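Local coordinates for protein killer cell lectin-like receptor 3 (Mus musculus, PDB 3C8J) that serves on natural killer cells as a receptor for class I MHC molecules, working as a disulfide-linked homodimer built on a C-type lectin-like fold, at residues Y83-F94 and E123-V131; C108-L116 and Y190-L198. The protein carries 4 engineered substitutions. All blocks are in the same frame, centred on the assembly; numbering follows the deposited sequence.

Interaction 1: Y83-F94 and E123-V131; sequences YWFCYSTKCYYF and ELKFLQRHV
With CG anti to the backbone N in both Tyr87 (chi1 -176°) and Phe126, the two side chains slide past each other in opposite directions and their rings lie face to face. In this stack the centroids are 3.8 Å apart and the planes 6° from parallel, and Tyr87 CB adds to it by lying 3.4 Å from Phe126 CZ. One turn further along the helix, the His130 ring enters an aromatic cluster: its CE1 sits over the centre of the Phe85 ring, CD2 and NE2 meet Phe94, and NE2 shares a 3.0 Å hydrogen bond with Tyr83 OH. At the other end, the extended side chain of Glu123 carries OE1 to the edge of the Tyr92 ring, in its plane and close to Tyr92 OH; the modelled hydrogen bond there is improbably short, and its exact length is doubtful. The same OE1 receives Lys90 NZ in a salt bridge of 3.0 Å through its syn lone pair; Lys90 also bonds Lys117 O. Leu127 CD2 makes a CH-pi contact over one face of Tyr92. Helix 121-130 thus packs on the hairpin of strands 82-88 and 90-96, residues 123-130 running at 143° to residues 83-88, and Cys86 to Ser88 continue the sheet into an antiparallel strand of the second subunit.

Interaction 2: C108-L116 and Y190-L198; sequences CQHYGVPIL and YYCICGKKL. Engineered in segment 108-116: Gly112 (natural residue Ser).
Residues 114-116 run beside the strand 190-197 just long enough for a single beta bridge, Ile115 with Cys194, held by two backbone hydrogen bonds: Gly195 N gives a 2.9 Å bond to Pro114 O that is close to linear, and Leu116 N reaches Ile193 O over 2.8 Å with the donor tilted 18° from the carbonyl plane. A covalent link reinforces this short pairing. Cys108 SG and Cys194 SG, each anti to its own carbonyl carbon, are joined in a disulfide with chi3 -93°. Cys192 SG, bonded to Cys104, which like Cys108 lies on helix 101-110, comes within 3.8 Å of Cys108 SG, so two disulfides lie close together between that helix and strand 190-197. Val113 rests its CG1 branch against Cys194 CB at 3.8 Å and reaches the backbone of Gly195 and Lys196 CB as well. Leu116 and Ile193 lie side by side and point the same way, CD2 of the leucine 3.9 Å from CG2 of the isoleucine, while Leu116 CD1 lies 3.9 Å from Gly195 CA. Between the disulfide and the bridge the chain turns out of the helix through a Schellman motif: Val113 N bonds Cys108 O, Gly112 N bonds Gln109 O, and Gly112, an engineered residue, has positive phi. A first helix tied by disulfide to the last strand of the domain is a hallmark of the C-type lectin-like fold.

The centres of the two contacts lie about 11 Å apart, and both draw on one sheet, in which strands 90-96 and 190-197 are antiparallel neighbours. Their segments alternate along the chain: 83-94, then 108-116, then 123-131, and finally 190-198. Interaction 1 sets the helix 121-130 on the hairpin of strands 82-88 and 90-96, whereas interaction 2 ties the end of the preceding helix, 101-110, to the last strand. They meet directly where Leu127 CD1 packs on Leu116 CD2 and where Cys194 N probably hydrogen-bonds to Tyr93 O. The two helices are thus fixed to one sheet, whose strand pairing brings early and late parts of the domain together, close to the second subunit, which both contacts touch.

Interaction 1: Y83-F94 and E123-V131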
# COMPACT_ATOMS: atom_id res chain seq x y z
N TYR A 83 9.93 9.17 4.97
CA TYR A 83 9.50 7.78 5.12
C TYR A 83 8.92 7.32 3.78
O TYR A 83 8.58 8.15 2.93
CB TYR A 83 8.50 7.58 6.28
CG TYR A 83 7.13 8.19 6.06
CD1 TYR A 83 6.08 7.43 5.54
CD2 TYR A 83 6.90 9.53 6.35
CE1 TYR A 83 4.83 8.00 5.34
CE2 TYR A 83 5.69 10.12 6.14
CZ TYR A 83 4.65 9.37 5.64
OH TYR A 83 3.44 10.00 5.45
N TRP A 84 8.83 6.01 3.59
CA TRP A 84 8.14 5.51 2.42
C TRP A 84 6.99 4.57 2.78
O TRP A 84 6.95 4.01 3.87
CB TRP A 84 9.12 4.87 1.45
CG TRP A 84 9.87 3.69 2.00
CD1 TRP A 84 11.01 3.70 2.76
CD2 TRP A 84 9.53 2.32 1.82
NE1 TRP A 84 11.40 2.43 3.07
CE2 TRP A 84 10.52 1.55 2.50
CE3 TRP A 84 8.50 1.65 1.15
CZ2 TRP A 84 10.51 0.15 2.51
CZ3 TRP A 84 8.49 0.25 1.17
CH2 TRP A 84 9.49 -0.48 1.85
N PHE A 85 6.06 4.39 1.84
CA PHE A 85 4.77 3.77 2.08
C PHE A 85 4.16 3.37 0.73
O PHE A 85 4.16 4.16 -0.24
CB PHE A 85 3.86 4.81 2.75
CG PHE A 85 2.64 4.24 3.43
CD1 PHE A 85 2.66 3.94 4.81
CD2 PHE A 85 1.44 4.05 2.73
CE1 PHE A 85 1.53 3.46 5.44
CE2 PHE A 85 0.31 3.51 3.37
CZ PHE A 85 0.36 3.23 4.71
N CYS A 86 3.66 2.15 0.64
CA CYS A 86 3.07 1.69 -0.60
C CYS A 86 1.56 1.64 -0.48
O CYS A 86 1.01 1.62 0.61
CB CYS A 86 3.61 0.33 -0.99
SG CYS A 86 5.37 0.36 -1.12
N TYR A 87 0.90 1.63 -1.62
CA TYR A 87 -0.52 1.57 -1.66
C TYR A 87 -0.91 1.06 -3.01
O TYR A 87 -0.48 1.60 -4.04
CB TYR A 87 -1.15 2.94 -1.36
CG TYR A 87 -2.65 2.84 -1.30
CD1 TYR A 87 -3.28 2.12 -0.28
CD2 TYR A 87 -3.46 3.40 -2.31
CE1 TYR A 87 -4.65 1.97 -0.24
CE2 TYR A 87 -4.86 3.25 -2.26
CZ TYR A 87 -5.43 2.53 -1.22
OH TYR A 87 -6.79 2.37 -1.12
N SER A 88 -1.71 -0.00 -3.01
CA SER A 88 -2.14 -0.64 -4.25
C SER A 88 -0.88 -1.13 -4.95
O SER A 88 -0.08 -1.83 -4.34
CB SER A 88 -2.98 0.33 -5.09
OG SER A 88 -3.72 -0.35 -6.08
N THR A 89 -0.67 -0.76 -6.20
CA THR A 89 0.57 -1.14 -6.90
C THR A 89 1.56 0.02 -7.06
O THR A 89 2.29 0.08 -8.02
CB THR A 89 0.32 -1.83 -8.30
OG1 THR A 89 -0.38 -0.94 -9.18
CG2 THR A 89 -0.48 -3.11 -8.16
N LYS A 90 1.62 0.91 -6.09
CA LYS A 90 2.49 2.09 -6.21
C LYS A 90 3.21 2.36 -4.88
O LYS A 90 2.65 2.09 -3.82
CB LYS A 90 1.61 3.27 -6.57
CG LYS A 90 2.32 4.38 -7.23
CD LYS A 90 1.39 5.48 -7.77
CE LYS A 90 2.25 6.70 -8.18
NZ LYS A 90 1.49 7.72 -8.95
N CYS A 91 4.42 2.91 -4.90
CA CYS A 91 5.02 3.37 -3.63
C CYS A 91 5.44 4.82 -3.68
O CYS A 91 5.76 5.34 -4.75
CB CYS A 91 6.19 2.51 -3.15
SG CYS A 91 5.83 0.76 -3.06
N TYR A 92 5.42 5.44 -2.50
CA TYR A 92 5.70 6.85 -2.34
C TYR A 92 6.78 7.10 -1.28
O TYR A 92 6.95 6.31 -0.35
CB TYR A 92 4.43 7.59 -1.89
CG TYR A 92 3.19 7.29 -2.69
CD1 TYR A 92 2.39 6.22 -2.37
CD2 TYR A 92 2.82 8.10 -3.78
CE1 TYR A 92 1.23 5.94 -3.10
CE2 TYR A 92 1.66 7.83 -4.53
CZ TYR A 92 0.88 6.75 -4.18
OH TYR A 92 -0.25 6.46 -4.91
N TYR A 93 7.45 8.23 -1.44
CA TYR A 93 8.32 8.82 -0.43
C TYR A 93 7.67 10.11 0.02
O TYR A 93 7.35 10.99 -0.81
CB TYR A 93 9.69 9.20 -1.03
CG TYR A 93 10.74 8.13 -1.00
CD1 TYR A 93 11.14 7.51 -2.17
CD2 TYR A 93 11.36 7.75 0.18
CE1 TYR A 93 12.11 6.53 -2.17
CE2 TYR A 93 12.34 6.75 0.19
CZ TYR A 93 12.69 6.16 -0.99
OH TYR A 93 13.65 5.18 -1.03
N PHE A 94 7.49 10.28 1.32
CA PHE A 94 7.03 11.57 1.79
C PHE A 94 8.24 12.19 2.44
O PHE A 94 8.72 11.70 3.46
CB PHE A 94 5.85 11.43 2.75
CG PHE A 94 4.68 10.67 2.17
CD1 PHE A 94 4.67 9.30 2.17
CD2 PHE A 94 3.60 11.34 1.63
CE1 PHE A 94 3.60 8.60 1.63
CE2 PHE A 94 2.51 10.64 1.09
CZ PHE A 94 2.52 9.28 1.09
N GLU A 123 -6.63 8.03 -6.11
CA GLU A 123 -5.29 8.21 -5.62
C GLU A 123 -5.14 9.54 -4.89
O GLU A 123 -4.59 9.57 -3.79
CB GLU A 123 -4.27 8.10 -6.75
CG GLU A 123 -2.84 8.22 -6.23
CD GLU A 123 -1.78 8.11 -7.29
OE1 GLU A 123 -0.69 7.66 -6.92
OE2 GLU A 123 -2.03 8.48 -8.46
N LEU A 124 -5.63 10.64 -5.47
CA LEU A 124 -5.61 11.93 -4.78
C LEU A 124 -6.18 11.82 -3.34
O LEU A 124 -5.51 12.17 -2.36
CB LEU A 124 -6.33 13.03 -5.57
CG LEU A 124 -6.63 14.36 -4.85
CD1 LEU A 124 -5.41 14.98 -4.18
CD2 LEU A 124 -7.26 15.36 -5.78
N LYS A 125 -7.41 11.32 -3.25
CA LYS A 125 -8.08 11.16 -1.97
C LYS A 125 -7.33 10.22 -1.04
O LYS A 125 -7.22 10.50 0.15
CB LYS A 125 -9.52 10.70 -2.15
CG LYS A 125 -10.37 11.75 -2.85
CD LYS A 125 -11.85 11.58 -2.58
CE LYS A 125 -12.65 12.34 -3.61
NZ LYS A 125 -14.03 11.82 -3.67
N PHE A 126 -6.75 9.15 -1.57
CA PHE A 126 -5.97 8.32 -0.69
C PHE A 126 -4.83 9.14 -0.06
O PHE A 126 -4.58 9.05 1.13
CB PHE A 126 -5.37 7.11 -1.39
CG PHE A 126 -4.18 6.55 -0.68
CD1 PHE A 126 -4.34 5.80 0.47
CD2 PHE A 126 -2.90 6.82 -1.12
CE1 PHE A 126 -3.25 5.30 1.16
CE2 PHE A 126 -1.79 6.32 -0.43
CZ PHE A 126 -1.97 5.57 0.71
N LEU A 127 -4.14 9.91 -0.87
CA LEU A 127 -3.02 10.71 -0.37
C LEU A 127 -3.45 11.70 0.70
O LEU A 127 -2.81 11.78 1.76
CB LEU A 127 -2.33 11.42 -1.50
CG LEU A 127 -1.57 10.46 -2.40
CD1 LEU A 127 -1.20 11.14 -3.69
CD2 LEU A 127 -0.32 9.90 -1.68
N GLN A 128 -4.57 12.38 0.48
CA GLN A 128 -5.04 13.38 1.42
C GLN A 128 -5.50 12.78 2.75
O GLN A 128 -5.26 13.35 3.83
CB GLN A 128 -6.12 14.23 0.80
CG GLN A 128 -5.66 14.95 -0.43
CD GLN A 128 -6.78 15.68 -1.13
OE1 GLN A 128 -7.85 15.13 -1.39
NE2 GLN A 128 -6.53 16.93 -1.46
N ARG A 129 -6.15 11.62 2.69
CA ARG A 129 -6.46 10.89 3.90
C ARG A 129 -5.17 10.47 4.61
O ARG A 129 -5.13 10.39 5.82
CB ARG A 129 -7.30 9.65 3.59
CG ARG A 129 -8.75 9.93 3.24
CD ARG A 129 -9.53 8.61 3.02
NE ARG A 129 -9.73 8.25 1.60
CZ ARG A 129 -9.17 7.18 1.03
NH1 ARG A 129 -8.40 6.37 1.74
NH2 ARG A 129 -9.39 6.89 -0.24
N HIS A 130 -4.11 10.19 3.84
CA HIS A 130 -2.91 9.58 4.40
C HIS A 130 -1.99 10.61 5.09
O HIS A 130 -1.54 10.46 6.22
CB HIS A 130 -2.12 8.92 3.30
CG HIS A 130 -0.78 8.44 3.75
ND1 HIS A 130 -0.63 7.32 4.54
CD2 HIS A 130 0.45 8.97 3.60
CE1 HIS A 130 0.65 7.16 4.83
NE2 HIS A 130 1.33 8.16 4.28
N VAL A 131 -1.74 11.66 4.33
CA VAL A 131 -0.77 12.67 4.65
C VAL A 131 -0.94 13.20 6.08
O VAL A 131 -2.07 13.35 6.57
CB VAL A 131 -0.89 13.72 3.54
CG1 VAL A 131 -1.23 15.11 4.03
CG2 VAL A 131 0.29 13.62 2.55

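Interaction 2: C108-L116 and Y190-L198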
# COMPACT_ATOMS: atom_id res chain seq x y z
N CYS A 108 13.72 13.93 -5.07
CA CYS A 108 13.05 12.76 -5.60
C CYS A 108 13.93 12.05 -6.64
O CYS A 108 14.03 10.82 -6.61
CB CYS A 108 11.70 13.14 -6.21
SG CYS A 108 10.30 13.49 -5.07
N GLN A 109 14.57 12.81 -7.53
CA GLN A 109 15.48 12.23 -8.52
C GLN A 109 16.59 11.45 -7.84
O GLN A 109 16.91 10.34 -8.24
CB GLN A 109 16.12 13.29 -9.45
CG GLN A 109 15.56 13.34 -10.87
CD GLN A 109 15.49 11.97 -11.56
OE1 GLN A 109 14.41 11.37 -11.65
NE2 GLN A 109 16.63 11.46 -12.02
N HIS A 110 17.16 12.05 -6.79
CA HIS A 110 18.25 11.45 -6.05
C HIS A 110 17.93 10.04 -5.51
O HIS A 110 18.83 9.25 -5.29
CB HIS A 110 18.66 12.37 -4.91
CG HIS A 110 19.84 11.86 -4.13
ND1 HIS A 110 19.71 11.29 -2.89
CD2 HIS A 110 21.15 11.82 -4.44
CE1 HIS A 110 20.90 10.94 -2.44
NE2 HIS A 110 21.79 11.25 -3.36
N TYR A 111 16.66 9.73 -5.30
CA TYR A 111 16.29 8.37 -4.91
C TYR A 111 15.76 7.56 -6.09
O TYR A 111 15.27 6.45 -5.90
CB TYR A 111 15.26 8.38 -3.78
CG TYR A 111 15.77 9.09 -2.57
CD1 TYR A 111 15.22 10.30 -2.18
CD2 TYR A 111 16.84 8.57 -1.85
CE1 TYR A 111 15.71 10.98 -1.07
CE2 TYR A 111 17.34 9.24 -0.75
CZ TYR A 111 16.77 10.45 -0.36
OH TYR A 111 17.25 11.12 0.74
N GLY A 112 15.84 8.13 -7.29
CA GLY A 112 15.27 7.48 -8.47
C GLY A 112 13.76 7.29 -8.44
O GLY A 112 13.23 6.49 -9.19
N VAL A 113 13.07 8.03 -7.58
CA VAL A 113 11.61 7.95 -7.53
C VAL A 113 11.13 9.36 -7.76
O VAL A 113 11.26 10.20 -6.88
CB VAL A 113 11.11 7.40 -6.17
CG1 VAL A 113 9.62 7.42 -6.09
CG2 VAL A 113 11.62 5.97 -5.96
N PRO A 114 10.61 9.64 -8.95
CA PRO A 114 10.40 11.05 -9.30
C PRO A 114 9.22 11.72 -8.57
O PRO A 114 8.37 11.05 -8.01
CB PRO A 114 10.16 11.00 -10.82
CG PRO A 114 10.55 9.56 -11.26
CD PRO A 114 10.23 8.73 -10.05
N ILE A 115 9.21 13.05 -8.57
CA ILE A 115 8.17 13.83 -7.90
C ILE A 115 6.78 13.36 -8.35
O ILE A 115 6.59 13.01 -9.51
CB ILE A 115 8.42 15.37 -8.06
CG1 ILE A 115 7.44 16.22 -7.25
CG2 ILE A 115 8.50 15.80 -9.54
CD1 ILE A 115 7.72 17.75 -7.37
N LEU A 116 5.83 13.35 -7.43
CA LEU A 116 4.55 12.66 -7.65
C LEU A 116 3.73 13.07 -8.85
O LEU A 116 3.47 14.25 -9.08
CB LEU A 116 3.68 12.72 -6.40
CG LEU A 116 2.37 11.95 -6.46
CD1 LEU A 116 2.58 10.46 -6.54
CD2 LEU A 116 1.49 12.32 -5.31
N TYR A 190 7.92 23.81 1.08
CA TYR A 190 6.92 22.85 1.50
C TYR A 190 7.52 21.44 1.58
O TYR A 190 8.65 21.19 1.16
CB TYR A 190 5.75 22.82 0.52
CG TYR A 190 4.80 23.98 0.60
CD1 TYR A 190 4.11 24.41 -0.54
CD2 TYR A 190 4.59 24.67 1.81
CE1 TYR A 190 3.23 25.48 -0.49
CE2 TYR A 190 3.70 25.76 1.88
CZ TYR A 190 3.02 26.16 0.71
OH TYR A 190 2.15 27.24 0.72
N TYR A 191 6.73 20.53 2.11
CA TYR A 191 7.07 19.12 2.04
C TYR A 191 7.00 18.65 0.58
O TYR A 191 6.77 19.45 -0.33
CB TYR A 191 6.10 18.32 2.87
CG TYR A 191 6.09 18.64 4.33
CD1 TYR A 191 4.91 18.59 5.06
CD2 TYR A 191 7.27 18.98 5.00
CE1 TYR A 191 4.89 18.85 6.43
CE2 TYR A 191 7.27 19.26 6.37
CZ TYR A 191 6.07 19.19 7.08
OH TYR A 191 6.04 19.47 8.43
N CYS A 192 7.17 17.36 0.37
CA CYS A 192 7.40 16.84 -0.95
C CYS A 192 7.02 15.37 -1.01
O CYS A 192 7.36 14.60 -0.10
CB CYS A 192 8.88 17.03 -1.24
SG CYS A 192 9.48 16.29 -2.70
N ILE A 193 6.31 14.98 -2.08
CA ILE A 193 5.92 13.59 -2.30
C ILE A 193 6.51 13.01 -3.58
O ILE A 193 6.30 13.56 -4.67
CB ILE A 193 4.39 13.38 -2.39
CG1 ILE A 193 3.66 14.11 -1.26
CG2 ILE A 193 4.07 11.88 -2.36
CD1 ILE A 193 2.16 13.90 -1.22
N CYS A 194 7.23 11.90 -3.45
CA CYS A 194 7.76 11.20 -4.61
C CYS A 194 6.91 9.98 -4.85
O CYS A 194 6.44 9.38 -3.90
CB CYS A 194 9.21 10.76 -4.37
SG CYS A 194 10.34 12.01 -3.70
N GLY A 195 6.70 9.60 -6.10
CA GLY A 195 5.88 8.43 -6.38
C GLY A 195 6.38 7.60 -7.54
O GLY A 195 7.03 8.12 -8.42
N LYS A 196 6.08 6.30 -7.54
CA LYS A 196 6.49 5.43 -8.63
C LYS A 196 5.69 4.12 -8.70
O LYS A 196 5.54 3.44 -7.69
CB LYS A 196 8.00 5.19 -8.55
CG LYS A 196 8.48 3.80 -8.99
CD LYS A 196 9.80 3.89 -9.74
CE LYS A 196 9.55 4.06 -11.22
NZ LYS A 196 10.81 3.93 -12.00
N LYS A 197 5.20 3.80 -9.90
CA LYS A 197 4.47 2.57 -10.19
C LYS A 197 5.37 1.33 -10.06
O LYS A 197 6.52 1.32 -10.53
CB LYS A 197 3.89 2.58 -11.61
CG LYS A 197 2.95 3.75 -11.96
CD LYS A 197 1.87 3.38 -13.04
CE LYS A 197 2.42 3.02 -14.43
NZ LYS A 197 2.63 4.19 -15.36
N LEU A 198 4.85 0.29 -9.44
CA LEU A 198 5.52 -0.98 -9.46
C LEU A 198 5.17 -1.68 -10.76
O LEU A 198 4.02 -1.66 -11.20
CB LEU A 198 5.15 -1.83 -8.25
CG LEU A 198 5.31 -1.13 -6.91
CD1 LEU A 198 4.97 -2.04 -5.79
CD2 LEU A 198 6.72 -0.59 -6.74